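Local coordinates for protein glutaconate CoA-transferase subunit A (Acidaminococcus fermentans, PDB 1POI) that catalyses, as one of the two kinds of subunit of the enzyme, the transfer of coenzyme A from acetyl-CoA to glutaconate and (R)-2-hydroxyglutarate, at residues 111-116 with 200-205; 139-142 with 147-150; 243-248 with 257-262. All blocks are in the same frame, centred on the assembly; numbering follows the deposited sequence.

Interaction 1. Residues 111-116 with 200-205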
ATOM      1  N   ALA A 111      10.815  30.504   8.391  1.00  6.18           N
ATOM      2  CA  ALA A 111      11.692  31.022   9.432  1.00  7.06           C
ATOM      3  C   ALA A 111      10.959  31.065  10.771  1.00 10.11           C
ATOM      4  O   ALA A 111      11.568  30.874  11.820  1.00 13.77           O
ATOM      5  CB  ALA A 111      12.152  32.380   9.084  1.00  6.94           C
ATOM      6  N   ALA A 112       9.652  31.305  10.750  1.00 11.20           N
ATOM      7  CA  ALA A 112       8.878  31.330  11.992  1.00 13.49           C
ATOM      8  C   ALA A 112       8.802  29.929  12.590  1.00 13.80           C
ATOM      9  O   ALA A 112       9.045  29.728  13.776  1.00 14.08           O
ATOM     10  CB  ALA A 112       7.475  31.889  11.753  1.00 13.64           C
ATOM     11  N   ALA A 113       8.482  28.949  11.758  1.00 15.85           N
ATOM     12  CA  ALA A 113       8.396  27.579  12.235  1.00 15.43           C
ATOM     13  C   ALA A 113       9.757  27.168  12.776  1.00 15.80           C
ATOM     14  O   ALA A 113       9.847  26.373  13.712  1.00 13.08           O
ATOM     15  CB  ALA A 113       7.970  26.662  11.110  1.00 12.17           C
ATOM     16  N   LEU A 114      10.806  27.730  12.178  1.00 14.64           N
ATOM     17  CA  LEU A 114      12.175  27.430  12.570  1.00 17.48           C
ATOM     18  C   LEU A 114      12.633  28.090  13.871  1.00 18.39           C
ATOM     19  O   LEU A 114      13.403  27.507  14.616  1.00 18.44           O
ATOM     20  CB  LEU A 114      13.141  27.797  11.430  1.00 18.67           C
ATOM     21  CG  LEU A 114      13.686  26.734  10.456  1.00 18.11           C
ATOM     22  CD1 LEU A 114      12.822  25.460  10.404  1.00 11.59           C
ATOM     23  CD2 LEU A 114      13.839  27.375   9.072  1.00 16.15           C
ATOM     24  N   GLY A 115      12.206  29.322  14.114  1.00 19.88           N
ATOM     25  CA  GLY A 115      12.601  30.022  15.324  1.00 17.38           C
ATOM     26  C   GLY A 115      13.676  31.064  15.062  1.00 18.61           C
ATOM     27  O   GLY A 115      14.376  31.492  15.977  1.00 24.33           O
ATOM     28  N   LEU A 116      13.832  31.487  13.817  1.00 17.20           N
ATOM     29  CA  LEU A 116      14.857  32.475  13.505  1.00 16.60           C
ATOM     30  C   LEU A 116      14.503  33.845  14.077  1.00 16.56           C
ATOM     31  O   LEU A 116      13.334  34.215  14.160  1.00 14.38           O
ATOM     32  CB  LEU A 116      15.055  32.597  11.985  1.00 15.44           C
ATOM     33  CG  LEU A 116      15.407  31.373  11.141  1.00 19.13           C
ATOM     34  CD1 LEU A 116      15.748  31.829   9.733  1.00 24.15           C
ATOM     35  CD2 LEU A 116      16.575  30.614  11.712  1.00 19.38           C
ATOM     36  N   ILE A 200       3.078  26.810   9.342  1.00 11.21           N
ATOM     37  CA  ILE A 200       2.100  27.574  10.113  1.00  9.21           C
ATOM     38  C   ILE A 200       1.429  26.818  11.276  1.00  9.13           C
ATOM     39  O   ILE A 200       0.838  27.451  12.156  1.00  7.42           O
ATOM     40  CB  ILE A 200       1.052  28.265   9.194  1.00  6.89           C
ATOM     41  CG1 ILE A 200       0.128  27.239   8.508  1.00  7.90           C
ATOM     42  CG2 ILE A 200       1.774  29.029   8.134  1.00  7.89           C
ATOM     43  CD1 ILE A 200      -1.007  27.847   7.681  1.00  2.00           C
ATOM     44  N   ALA A 201       1.513  25.485  11.292  1.00  7.20           N
ATOM     45  CA  ALA A 201       0.935  24.700  12.411  1.00  9.88           C
ATOM     46  C   ALA A 201       2.010  24.518  13.495  1.00 12.11           C
ATOM     47  O   ALA A 201       1.740  23.950  14.552  1.00 14.12           O
ATOM     48  CB  ALA A 201       0.459  23.325  11.946  1.00  2.40           C
ATOM     49  N   GLU A 202       3.253  24.847  13.148  1.00  9.62           N
ATOM     50  CA  GLU A 202       4.352  24.761  14.076  1.00 11.32           C
ATOM     51  C   GLU A 202       4.510  26.153  14.690  1.00 11.53           C
ATOM     52  O   GLU A 202       4.699  26.282  15.906  1.00 13.54           O
ATOM     53  CB  GLU A 202       5.650  24.330  13.375  1.00 11.52           C
ATOM     54  CG  GLU A 202       6.857  24.304  14.315  1.00 14.29           C
ATOM     55  CD  GLU A 202       8.011  23.412  13.849  1.00 18.43           C
ATOM     56  OE1 GLU A 202       8.479  23.559  12.700  1.00 21.08           O
ATOM     57  OE2 GLU A 202       8.475  22.575  14.653  1.00 16.37           O
ATOM     58  N   ALA A 203       4.413  27.179  13.843  1.00  8.16           N
ATOM     59  CA  ALA A 203       4.535  28.568  14.259  1.00  8.06           C
ATOM     60  C   ALA A 203       3.378  29.054  15.111  1.00 11.36           C
ATOM     61  O   ALA A 203       3.577  29.436  16.256  1.00 15.42           O
ATOM     62  CB  ALA A 203       4.694  29.469  13.067  1.00  7.15           C
ATOM     63  N   ALA A 204       2.167  29.033  14.562  1.00 13.18           N
ATOM     64  CA  ALA A 204       0.975  29.511  15.269  1.00  8.82           C
ATOM     65  C   ALA A 204       0.868  29.052  16.695  1.00  6.16           C
ATOM     66  O   ALA A 204       1.234  27.937  17.013  1.00  3.45           O
ATOM     67  CB  ALA A 204      -0.283  29.111  14.528  1.00  8.11           C
ATOM     68  N   LYS A 205       0.373  29.945  17.546  1.00  8.27           N
ATOM     69  CA  LYS A 205       0.181  29.651  18.947  1.00  9.06           C
ATOM     70  C   LYS A 205      -0.922  28.643  19.091  1.00  8.79           C
ATOM     71  O   LYS A 205      -0.831  27.745  19.922  1.00  9.17           O
ATOM     72  CB  LYS A 205      -0.171  30.911  19.730  1.00 14.54           C
ATOM     73  CG  LYS A 205      -0.485  30.622  21.203  1.00 20.76           C
ATOM     74  CD  LYS A 205      -0.693  31.883  22.008  1.00 28.19           C
ATOM     75  CE  LYS A 205      -1.376  31.585  23.338  1.00 31.15           C
ATOM     76  NZ  LYS A 205      -0.677  30.520  24.110  1.00 37.39           N
TER

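Interaction 2. Residues 139-142 with 147-150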
ATOM      1  N   VAL A 139       1.792  54.478   9.307  1.00 17.58           N
ATOM      2  CA  VAL A 139       0.605  53.705   9.591  1.00 13.94           C
ATOM      3  C   VAL A 139       0.953  52.451  10.364  1.00 10.88           C
ATOM      4  O   VAL A 139       0.217  52.061  11.243  1.00 11.36           O
ATOM      5  CB  VAL A 139      -0.188  53.377   8.297  1.00 16.95           C
ATOM      6  CG1 VAL A 139      -1.200  52.251   8.542  1.00 12.87           C
ATOM      7  CG2 VAL A 139      -0.914  54.637   7.809  1.00 15.05           C
ATOM      8  N   ARG A 140       2.087  51.832  10.066  1.00 12.07           N
ATOM      9  CA  ARG A 140       2.502  50.604  10.759  1.00 14.66           C
ATOM     10  C   ARG A 140       2.617  50.793  12.270  1.00 15.68           C
ATOM     11  O   ARG A 140       2.232  49.899  13.050  1.00 14.26           O
ATOM     12  CB  ARG A 140       3.840  50.101  10.208  1.00 17.17           C
ATOM     13  CG  ARG A 140       3.733  49.349   8.887  1.00 18.22           C
ATOM     14  CD  ARG A 140       5.097  49.228   8.212  1.00 16.40           C
ATOM     15  NE  ARG A 140       5.059  48.339   7.057  1.00 11.14           N
ATOM     16  CZ  ARG A 140       4.933  47.016   7.134  1.00 17.61           C
ATOM     17  NH1 ARG A 140       4.833  46.399   8.311  1.00 14.92           N
ATOM     18  NH2 ARG A 140       4.881  46.298   6.022  1.00 22.51           N
ATOM     19  N   LYS A 141       3.126  51.969  12.665  1.00 15.66           N
ATOM     20  CA  LYS A 141       3.321  52.345  14.071  1.00 15.12           C
ATOM     21  C   LYS A 141       2.053  52.411  14.903  1.00 13.68           C
ATOM     22  O   LYS A 141       2.083  52.188  16.114  1.00 11.99           O
ATOM     23  CB  LYS A 141       4.076  53.675  14.179  1.00 17.04           C
ATOM     24  CG  LYS A 141       5.569  53.506  14.362  1.00 20.17           C
ATOM     25  CD  LYS A 141       6.256  54.811  14.732  1.00 25.58           C
ATOM     26  CE  LYS A 141       6.305  55.763  13.543  1.00 32.10           C
ATOM     27  NZ  LYS A 141       7.052  57.048  13.796  1.00 34.35           N
ATOM     28  N   THR A 142       0.940  52.713  14.256  1.00 13.65           N
ATOM     29  CA  THR A 142      -0.319  52.803  14.953  1.00 14.85           C
ATOM     30  C   THR A 142      -1.100  51.501  14.887  1.00 16.76           C
ATOM     31  O   THR A 142      -2.196  51.412  15.434  1.00 17.84           O
ATOM     32  CB  THR A 142      -1.165  53.900  14.357  1.00 13.54           C
ATOM     33  OG1 THR A 142      -1.562  53.518  13.041  1.00 17.60           O
ATOM     34  CG2 THR A 142      -0.369  55.166  14.253  1.00 15.66           C
ATOM     35  N   PRO A 147       4.395  44.812  11.891  1.00 24.36           N
ATOM     36  CA  PRO A 147       5.763  45.289  12.103  1.00 22.62           C
ATOM     37  C   PRO A 147       5.861  46.773  11.832  1.00 23.34           C
ATOM     38  O   PRO A 147       5.132  47.287  10.984  1.00 25.19           O
ATOM     39  CB  PRO A 147       6.547  44.502  11.068  1.00 21.06           C
ATOM     40  CG  PRO A 147       5.870  43.193  11.120  1.00 21.95           C
ATOM     41  CD  PRO A 147       4.407  43.554  11.128  1.00 23.04           C
ATOM     42  N   ASP A 148       6.749  47.461  12.547  1.00 22.84           N
ATOM     43  CA  ASP A 148       6.919  48.891  12.341  1.00 21.63           C
ATOM     44  C   ASP A 148       7.704  49.096  11.085  1.00 19.39           C
ATOM     45  O   ASP A 148       7.641  50.154  10.496  1.00 20.83           O
ATOM     46  CB  ASP A 148       7.641  49.562  13.509  1.00 25.76           C
ATOM     47  CG  ASP A 148       6.762  49.713  14.748  1.00 28.16           C
ATOM     48  OD1 ASP A 148       5.559  49.351  14.741  1.00 28.47           O
ATOM     49  OD2 ASP A 148       7.300  50.201  15.753  1.00 33.05           O
ATOM     50  N   ASP A 149       8.475  48.086  10.695  1.00 20.07           N
ATOM     51  CA  ASP A 149       9.278  48.146   9.468  1.00 18.25           C
ATOM     52  C   ASP A 149       8.987  46.996   8.515  1.00 16.23           C
ATOM     53  O   ASP A 149       8.901  45.837   8.940  1.00 13.13           O
ATOM     54  CB  ASP A 149      10.765  48.131   9.788  1.00 15.63           C
ATOM     55  CG  ASP A 149      11.220  49.404  10.429  1.00 18.72           C
ATOM     56  OD1 ASP A 149      11.465  50.399   9.708  1.00 18.02           O
ATOM     57  OD2 ASP A 149      11.328  49.411  11.666  1.00 21.39           O
ATOM     58  N   LYS A 150       8.767  47.335   7.248  1.00 14.56           N
ATOM     59  CA  LYS A 150       8.525  46.331   6.230  1.00 15.38           C
ATOM     60  C   LYS A 150       9.821  45.490   6.119  1.00 17.34           C
ATOM     61  O   LYS A 150       9.788  44.260   6.202  1.00 19.43           O
ATOM     62  CB  LYS A 150       8.207  47.010   4.895  1.00 14.95           C
ATOM     63  CG  LYS A 150       7.992  46.037   3.753  1.00 12.44           C
ATOM     64  CD  LYS A 150       7.712  46.744   2.450  1.00 13.71           C
ATOM     65  CE  LYS A 150       7.423  45.709   1.381  1.00 14.69           C
ATOM     66  NZ  LYS A 150       6.742  46.276   0.213  1.00 14.77           N
TER

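Interaction 3. Residues 243-248 with 257-262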
ATOM      1  N   GLY A 243     -14.375  19.677   3.097  1.00 17.78           N
ATOM      2  CA  GLY A 243     -14.140  20.973   3.702  1.00 13.89           C
ATOM      3  C   GLY A 243     -13.290  21.923   2.880  1.00 12.82           C
ATOM      4  O   GLY A 243     -13.181  23.105   3.220  1.00 15.90           O
ATOM      5  N   ALA A 244     -12.668  21.427   1.816  1.00 12.17           N
ATOM      6  CA  ALA A 244     -11.824  22.275   0.971  1.00 13.05           C
ATOM      7  C   ALA A 244     -12.610  22.758  -0.213  1.00 14.63           C
ATOM      8  O   ALA A 244     -12.148  23.616  -0.951  1.00 13.27           O
ATOM      9  CB  ALA A 244     -10.585  21.509   0.488  1.00 13.09           C
ATOM     10  N   HIS A 245     -13.810  22.210  -0.390  1.00 16.67           N
ATOM     11  CA  HIS A 245     -14.648  22.571  -1.522  1.00 18.50           C
ATOM     12  C   HIS A 245     -14.882  24.061  -1.509  1.00 17.23           C
ATOM     13  O   HIS A 245     -15.174  24.632  -0.460  1.00 20.19           O
ATOM     14  CB  HIS A 245     -15.974  21.807  -1.474  1.00 21.91           C
ATOM     15  CG  HIS A 245     -16.890  22.121  -2.615  1.00 24.86           C
ATOM     16  ND1 HIS A 245     -17.533  23.333  -2.744  1.00 26.97           N
ATOM     17  CD2 HIS A 245     -17.264  21.384  -3.685  1.00 28.67           C
ATOM     18  CE1 HIS A 245     -18.259  23.333  -3.847  1.00 27.61           C
ATOM     19  NE2 HIS A 245     -18.116  22.162  -4.434  1.00 30.72           N
ATOM     20  N   PRO A 246     -14.833  24.707  -2.680  1.00 15.86           N
ATOM     21  CA  PRO A 246     -14.594  24.249  -4.055  1.00 18.31           C
ATOM     22  C   PRO A 246     -13.151  23.954  -4.506  1.00 19.79           C
ATOM     23  O   PRO A 246     -12.902  23.898  -5.707  1.00 19.22           O
ATOM     24  CB  PRO A 246     -15.101  25.436  -4.868  1.00 20.02           C
ATOM     25  CG  PRO A 246     -14.594  26.577  -4.082  1.00 15.10           C
ATOM     26  CD  PRO A 246     -15.047  26.162  -2.675  1.00 16.21           C
ATOM     27  N   SER A 247     -12.193  23.830  -3.594  1.00 19.70           N
ATOM     28  CA  SER A 247     -10.825  23.593  -4.027  1.00 16.39           C
ATOM     29  C   SER A 247     -10.471  22.114  -3.980  1.00 16.47           C
ATOM     30  O   SER A 247     -11.177  21.311  -3.337  1.00 14.42           O
ATOM     31  CB  SER A 247      -9.854  24.428  -3.198  1.00 13.98           C
ATOM     32  OG  SER A 247      -9.817  23.976  -1.867  1.00 11.06           O
ATOM     33  N   GLN A 248      -9.395  21.760  -4.689  1.00 15.28           N
ATOM     34  CA  GLN A 248      -8.911  20.370  -4.764  1.00 14.84           C
ATOM     35  C   GLN A 248      -8.484  19.854  -3.400  1.00 14.92           C
ATOM     36  O   GLN A 248      -8.366  20.604  -2.440  1.00 21.29           O
ATOM     37  CB  GLN A 248      -7.717  20.250  -5.724  1.00  7.35           C
ATOM     38  CG  GLN A 248      -7.933  20.954  -7.015  1.00  9.28           C
ATOM     39  CD  GLN A 248      -6.825  20.747  -7.975  1.00 13.77           C
ATOM     40  OE1 GLN A 248      -5.853  21.512  -8.006  1.00 14.03           O
ATOM     41  NE2 GLN A 248      -6.952  19.714  -8.802  1.00 19.47           N
ATOM     42  N   ASN A 257     -15.219  23.437 -10.674  1.00 18.07           N
ATOM     43  CA  ASN A 257     -15.170  24.523 -11.649  1.00 18.02           C
ATOM     44  C   ASN A 257     -16.433  25.328 -11.913  1.00 19.41           C
ATOM     45  O   ASN A 257     -16.349  26.519 -12.234  1.00 14.82           O
ATOM     46  CB  ASN A 257     -14.626  24.030 -12.961  1.00 21.43           C
ATOM     47  CG  ASN A 257     -13.462  24.838 -13.405  1.00 28.77           C
ATOM     48  OD1 ASN A 257     -13.571  25.587 -14.367  1.00 32.94           O
ATOM     49  ND2 ASN A 257     -12.310  24.654 -12.758  1.00 32.05           N
ATOM     50  N   PRO A 258     -17.608  24.665 -11.954  1.00 22.07           N
ATOM     51  CA  PRO A 258     -18.833  25.443 -12.189  1.00 21.76           C
ATOM     52  C   PRO A 258     -18.965  26.446 -11.023  1.00 23.70           C
ATOM     53  O   PRO A 258     -19.080  27.664 -11.228  1.00 23.04           O
ATOM     54  CB  PRO A 258     -19.921  24.374 -12.131  1.00 20.26           C
ATOM     55  CG  PRO A 258     -19.241  23.185 -12.716  1.00 21.99           C
ATOM     56  CD  PRO A 258     -17.877  23.216 -12.067  1.00 22.34           C
ATOM     57  N   PHE A 259     -18.865  25.923  -9.798  1.00 23.23           N
ATOM     58  CA  PHE A 259     -18.948  26.736  -8.588  1.00 20.63           C
ATOM     59  C   PHE A 259     -17.945  27.901  -8.621  1.00 20.60           C
ATOM     60  O   PHE A 259     -18.333  29.051  -8.463  1.00 22.40           O
ATOM     61  CB  PHE A 259     -18.698  25.866  -7.374  1.00 17.03           C
ATOM     62  CG  PHE A 259     -19.056  26.519  -6.088  1.00 20.06           C
ATOM     63  CD1 PHE A 259     -18.321  27.598  -5.610  1.00 19.50           C
ATOM     64  CD2 PHE A 259     -20.125  26.043  -5.331  1.00 19.69           C
ATOM     65  CE1 PHE A 259     -18.645  28.197  -4.390  1.00 20.35           C
ATOM     66  CE2 PHE A 259     -20.461  26.636  -4.106  1.00 20.83           C
ATOM     67  CZ  PHE A 259     -19.721  27.711  -3.637  1.00 19.66           C
ATOM     68  N   LEU A 260     -16.671  27.616  -8.868  1.00 17.27           N
ATOM     69  CA  LEU A 260     -15.693  28.682  -8.913  1.00 16.33           C
ATOM     70  C   LEU A 260     -16.039  29.696  -9.975  1.00 17.71           C
ATOM     71  O   LEU A 260     -15.576  30.828  -9.910  1.00 21.18           O
ATOM     72  CB  LEU A 260     -14.280  28.163  -9.185  1.00 16.31           C
ATOM     73  CG  LEU A 260     -13.511  27.284  -8.201  1.00 16.17           C
ATOM     74  CD1 LEU A 260     -12.188  26.950  -8.842  1.00 13.47           C
ATOM     75  CD2 LEU A 260     -13.304  27.954  -6.861  1.00 13.48           C
ATOM     76  N   LYS A 261     -16.788  29.291 -10.991  1.00 21.21           N
ATOM     77  CA  LYS A 261     -17.159  30.226 -12.059  1.00 23.50           C
ATOM     78  C   LYS A 261     -18.278  31.145 -11.594  1.00 21.72           C
ATOM     79  O   LYS A 261     -18.322  32.317 -11.967  1.00 20.01           O
ATOM     80  CB  LYS A 261     -17.574  29.493 -13.335  1.00 27.51           C
ATOM     81  CG  LYS A 261     -16.438  28.796 -14.058  1.00 32.16           C
ATOM     82  CD  LYS A 261     -16.694  28.788 -15.553  1.00 38.59           C
ATOM     83  CE  LYS A 261     -15.907  27.686 -16.259  1.00 43.46           C
ATOM     84  NZ  LYS A 261     -16.450  26.312 -15.987  1.00 47.67           N
ATOM     85  N   VAL A 262     -19.180  30.600 -10.781  1.00 21.12           N
ATOM     86  CA  VAL A 262     -20.283  31.372 -10.225  1.00 22.60           C
ATOM     87  C   VAL A 262     -19.647  32.490  -9.423  1.00 24.24           C
ATOM     88  O   VAL A 262     -19.855  33.668  -9.716  1.00 24.42           O
ATOM     89  CB  VAL A 262     -21.126  30.532  -9.266  1.00 22.92           C
ATOM     90  CG1 VAL A 262     -22.177  31.377  -8.624  1.00 21.14           C
ATOM     91  CG2 VAL A 262     -21.758  29.380 -10.010  1.00 25.11           C
TER

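Interaction 1. Residues 111-116 with 200-205
A112 and A203 meet methyl to methyl, CB to CB at 3.9 Å, and A203 CB also lies against the backbone N of A113. With alanine methyls at the closest approach of the side chains, the final turns of helices 102-114 and 197-203 come very near: the CA atoms of A113 and A203 are 4.5 Å apart.

The polar part belongs to E202. Its CG is anti to the backbone N (chi1 177°) and the chain continues extended, which carries the carboxylate alongside A113. There OE1 lies 3.5 Å from A113 CB. It also sits 3.3 Å from A113 O; both are acceptors, so this is proximity without a bond. The charge partner of OE1 lies outside both segments: a basic side chain of the other kind of subunit, at the range of a long, weak ion pair. Polar side chains of that subunit bond to A112 O and A203 O.

Backbone bonds finish the first helix. A111 O receives G115 N at 2.8 Å and L116 N at 3.1 Å, and G115 N makes a weak bond to A112 O. G115, with positive phi, is the C-prime residue. The whole is a close alanine-mediated meeting of two helix ends, one of them closed by a Schellman motif, at a subunit interface of the CoA-transferase.

Interaction 2. Residues 139-142 with 147-150
R140 reaches from the last turn of helix 137-141 to the backbone carbonyl of P147, within a helix-loop-strand connection of the CoA-transferase family domain: the helix is followed by a loop that leads to strand 152-156. Its CG stands anti to the carbonyl carbon (chi1 -79°), and the chain runs extended from CG to NE, so that CB, CG and CD all pass close to P147 O before the guanidinium arrives at the same oxygen. NH1 donates to P147 O at 2.8 Å, with an N-H...O angle of 158°. The oxygen lies almost in the guanidinium plane, whereas the donor stands 40° out of the carbonyl plane of P147: the bond is well placed for the arginine but comes from above the acceptor group.

K150 meets the guanidinium differently. Its CA lies over one face, 3.6 Å above the plane and displaced toward the rim, and its CB is 3.6 Å from R140 NH2. The two side chains run obliquely to each other, and the extended lysine leads its amine away. Both charged ends converge on E98, which makes salt bridges with R140 NH2 through OE2 and with K150 NZ through OE1. That shared carboxylate probably offsets the like charges of the pair, whose NH2 and NZ are 6.1 Å apart.

On the more exposed side, D148 and K141 cross at about a right angle. The lysine offers its aliphatic root to the carboxylate, while its chain bends at chi3 and takes the ammonium elsewhere. The meeting is therefore a van der Waals one, with K141 CG 4.0 Å from D148 OD2 and K141 CA 3.8 Å from D148 OD1.

Interaction 3. Residues 243-248 with 257-262
H245 and F259 meet as a T-shaped pair: the imidazole presents its edge to the face of the phenyl ring, with centroids 5.2 Å apart and planes at 89°. CE1 is the atom that points in, 3.6 Å from F259 CD2. With CG anti to the backbone N (chi1 -167°), the F259 ring is carried from helix 257-266 toward the preceding loop.

Beside the rings lies P246, which follows a cis peptide bond and turns its pyrrolidine toward the helix. Its CG is 3.4 Å from L260 CD2, and its CB is 3.9 Å from F259 CD1, so that one proline edge fits against two consecutive helix residues. P246 CB also rests over one face of the H245 ring, which joins proline, histidine and phenylalanine in one compact cluster. F259 has a second edge-to-face partner in W280. Replacing F259 with an alanine would probably leave H245 CE1 and P246 CB facing a gap, with the imidazole edge deprived of its aromatic partner.

The helix side turned from the loop is looser. P258, K261 and V262 are exposed, and K261 NZ makes a weak bond to N257 OD1 at 3.4 Å. Within the buried loop, by contrast, S247 N and S247 OG both bond to A244 O, approaching from the same face of its plane.

Between the loop and the helix the contact is carried by carbon atoms, but the imidazole nitrogens have polar partners: NE2 bonds to D256 OD2, just before the helix, and ND1 to Y290 OH. Gripped at both nitrogens, the ring is probably fixed in its turn and so keeps its CE1 edge presented to F259.

In the fold
The three contacts illustrate how one subunit divides its packing among separate sites. Interaction 2 is nested within the long chain loop closed by interaction 1, yet their centres stand about 21 Å apart and their nearest atoms about 11 Å. Interaction 3 comes later in the chain, across its centre from both: about 30 Å from interaction 1 and about 36 Å from interaction 2, centre to centre. Helix ends meet in the first, a helix and its following loop in the second, a loop and its following helix in the third. Interactions 1 and 3 are buried and border the other kind of subunit; interactions 1 and 2 both touch a second copy of this one, interaction 2 through D149 on F158.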